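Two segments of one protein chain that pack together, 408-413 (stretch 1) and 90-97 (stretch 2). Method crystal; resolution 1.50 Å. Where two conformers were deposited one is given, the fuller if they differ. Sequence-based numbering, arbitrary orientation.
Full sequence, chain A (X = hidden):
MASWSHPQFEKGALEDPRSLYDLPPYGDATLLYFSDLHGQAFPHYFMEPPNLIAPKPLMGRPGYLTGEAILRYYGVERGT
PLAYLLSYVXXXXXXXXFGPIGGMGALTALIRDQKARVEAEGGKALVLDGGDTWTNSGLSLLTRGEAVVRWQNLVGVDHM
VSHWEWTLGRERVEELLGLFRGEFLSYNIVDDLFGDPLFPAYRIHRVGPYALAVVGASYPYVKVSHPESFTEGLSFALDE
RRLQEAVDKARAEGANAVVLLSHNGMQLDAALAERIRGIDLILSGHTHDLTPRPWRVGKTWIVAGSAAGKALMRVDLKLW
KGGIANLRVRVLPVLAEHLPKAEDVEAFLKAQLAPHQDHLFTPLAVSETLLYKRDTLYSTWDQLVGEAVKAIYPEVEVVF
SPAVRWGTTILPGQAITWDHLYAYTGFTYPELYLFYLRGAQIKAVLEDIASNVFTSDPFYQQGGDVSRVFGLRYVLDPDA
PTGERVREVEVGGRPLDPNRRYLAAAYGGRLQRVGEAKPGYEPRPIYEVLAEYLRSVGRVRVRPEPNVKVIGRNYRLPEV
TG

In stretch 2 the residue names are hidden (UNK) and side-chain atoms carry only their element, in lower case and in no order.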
# COMPACT_ATOMS: atom_id res chain seq x y z
N THR A 408 -2.03 9.33 -2.78
CA THR A 408 -1.77 9.85 -4.11
C THR A 408 -0.82 11.02 -3.93
O THR A 408 -0.46 11.37 -2.80
CB THR A 408 -3.11 10.22 -4.79
OG1 THR A 408 -2.92 10.45 -6.19
CG2 THR A 408 -3.72 11.45 -4.14
N THR A 409 -0.39 11.61 -5.03
CA THR A 409 0.55 12.72 -4.96
C THR A 409 0.02 13.89 -5.79
O THR A 409 -0.33 13.71 -6.94
CB THR A 409 1.94 12.28 -5.49
OG1 THR A 409 2.41 11.13 -4.77
CG2 THR A 409 2.96 13.40 -5.35
N ILE A 410 -0.04 15.08 -5.19
CA ILE A 410 -0.53 16.28 -5.88
C ILE A 410 0.66 17.11 -6.34
O ILE A 410 1.53 17.46 -5.55
CB ILE A 410 -1.43 17.12 -4.95
CG1 ILE A 410 -2.48 16.24 -4.29
CG2 ILE A 410 -2.08 18.27 -5.72
CD1 ILE A 410 -3.36 15.56 -5.28
N LEU A 411 0.69 17.44 -7.62
CA LEU A 411 1.81 18.21 -8.17
C LEU A 411 1.64 19.70 -7.90
O LEU A 411 0.52 20.18 -7.70
CB LEU A 411 1.91 17.99 -9.68
CG LEU A 411 2.15 16.57 -10.18
CD1 LEU A 411 2.31 16.59 -11.71
CD2 LEU A 411 3.39 16.00 -9.51
N PRO A 412 2.74 20.45 -7.98
CA PRO A 412 2.60 21.90 -7.81
C PRO A 412 1.65 22.46 -8.87
O PRO A 412 1.74 22.09 -10.05
CB PRO A 412 4.02 22.41 -8.07
CG PRO A 412 4.91 21.25 -7.73
CD PRO A 412 4.14 20.04 -8.15
N GLY A 413 0.74 23.33 -8.44
CA GLY A 413 -0.22 23.94 -9.34
C GLY A 413 -1.44 23.09 -9.63
O GLY A 413 -2.37 23.53 -10.32
N UNK A 90 14.11 13.49 -8.65
CA UNK A 90 13.59 14.16 -9.86
C UNK A 90 12.09 14.00 -10.05
O UNK A 90 11.60 14.17 -11.17
o UNK A 90 16.45 12.77 -11.56
c UNK A 90 14.30 13.67 -11.13
o UNK A 90 16.37 14.65 -10.43
c UNK A 90 15.82 13.69 -11.01
N UNK A 91 11.37 13.68 -8.99
CA UNK A 91 9.95 13.37 -9.16
C UNK A 91 9.09 14.33 -9.96
O UNK A 91 8.45 13.92 -10.93
c UNK A 91 5.49 13.10 -8.11
c UNK A 91 7.84 12.57 -8.04
c UNK A 91 9.26 13.00 -7.85
c UNK A 91 6.80 13.47 -7.88
c UNK A 91 5.20 11.80 -8.51
c UNK A 91 6.22 10.88 -8.68
c UNK A 91 7.54 11.28 -8.47
N UNK A 92 9.01 15.58 -9.53
CA UNK A 92 8.14 16.51 -10.24
C UNK A 92 8.53 16.62 -11.71
O UNK A 92 7.67 16.56 -12.59
c UNK A 92 7.47 17.75 -8.16
c UNK A 92 7.25 18.84 -10.42
c UNK A 92 8.07 17.88 -9.56
N UNK A 93 9.83 16.76 -11.97
CA UNK A 93 10.30 16.88 -13.34
C UNK A 93 9.89 15.67 -14.18
O UNK A 93 9.39 15.82 -15.29
c UNK A 93 12.30 18.34 -12.70
o UNK A 93 14.51 18.90 -12.01
c UNK A 93 13.76 18.65 -12.97
c UNK A 93 11.82 17.07 -13.38
o UNK A 93 14.15 18.68 -14.16
N UNK A 94 10.07 14.48 -13.62
CA UNK A 94 9.70 13.26 -14.35
C UNK A 94 8.19 13.08 -14.49
O UNK A 94 7.72 12.51 -15.47
c UNK A 94 10.37 12.03 -13.74
c UNK A 94 12.53 10.82 -13.28
c UNK A 94 11.90 12.11 -13.80
c UNK A 94 12.37 12.42 -15.23
N UNK A 95 7.43 13.57 -13.51
CA UNK A 95 5.98 13.47 -13.59
C UNK A 95 5.50 14.35 -14.76
O UNK A 95 4.57 13.98 -15.50
c UNK A 95 5.35 13.92 -12.26
N UNK A 96 6.13 15.50 -14.94
CA UNK A 96 5.77 16.38 -16.06
C UNK A 96 6.19 15.72 -17.37
O UNK A 96 5.54 15.89 -18.40
c UNK A 96 6.44 17.74 -15.93
n UNK A 96 2.76 19.89 -13.28
c UNK A 96 6.21 18.43 -14.60
n UNK A 96 5.02 20.24 -13.46
n UNK A 96 3.88 21.12 -11.69
c UNK A 96 3.88 20.42 -12.81
c UNK A 96 5.14 19.47 -14.70
N UNK A 97 7.30 15.00 -17.34
CA UNK A 97 7.85 14.38 -18.54
C UNK A 97 7.04 13.21 -19.07
O UNK A 97 6.66 13.17 -20.25
c UNK A 97 9.32 13.95 -18.27
c UNK A 97 9.91 13.19 -19.46
o UNK A 97 10.11 15.10 -17.98
O HOH W 1 0.31 20.75 -12.09

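Position 90 carries four side-chain atoms: two carbons in line, the second bonded to two oxygens. That is a carboxylate bonded directly to CB, so the residue is Asp 90. It lies out of reach of stretch 1 at the N-cap position, and its backbone O accepts from N of position 94 at 2.9 Å, opening the helix; its side chain makes no capping bond.

Position 91 has seven carbons, one followed by a ring of six with no oxygen attached, which identifies Phe 91. Its chi1 is t (-175°), and the CA-to-CB bond points toward stretch 1. The ring atom CE2 lies 3.8 Å from CG2 of Thr 409 and 3.8 Å from CD2 of Leu 411, both approaching obliquely.

Position 92 has three carbons, forked at CB. With no oxygen on the fork, threonine is excluded and the residue is Val 92. Its CG1 meets CD of Pro 412 at 4.0 Å, and its CA is 6.9 Å from CA of Leu 411, the nearest backbone approach in the register.

Position 93 shows three carbons in line, the third bearing two oxygens: Glu 93, which is out of reach of the other stretch. Position 94 has four carbons forked at the second, which is Leu 94; the fork is its CG, and it likewise makes no contact.

Position 95 has CB alone, hence Ala 95. Its CA-to-CB bond points toward stretch 1, and CB of Ala 95 lies 4.0 Å from CD2 of Leu 411.

Position 96 runs through three carbons to a nitrogen, then a carbon carrying two more nitrogens. This guanidinium defines Arg 96. The CA-to-CB bond points sideways, but the chain's end comes nearer: NH2 donates to O of Pro 412 at 2.9 Å with an N-H...O angle of 159°, the acceptor lying near the guanidinium plane.

Position 97 has CB bearing one oxygen and one carbon: Thr 97. Its OG1 donates to O of Glu 93 at 2.9 Å, one turn back along the helix; Thr 97 makes no contact with stretch 1.

The contact therefore joins an apolar patch to a polar clamp. Leu 411, with the largest area covered on stretch 1, packs against Phe 91 and Ala 95, one helical turn apart; both of its methyls lie near CB of Ala 95, and its CD1 is also 3.7 Å from NH1 of Arg 96. Water 1 reinforces the direct hydrogen bond, accepting from NH1 of Arg 96 at 2.9 Å and donating to O of Pro 412 at 2.8 Å, so both terminal nitrogens serve one carbonyl.

Stretch 2, residues 90-97: DFVELART
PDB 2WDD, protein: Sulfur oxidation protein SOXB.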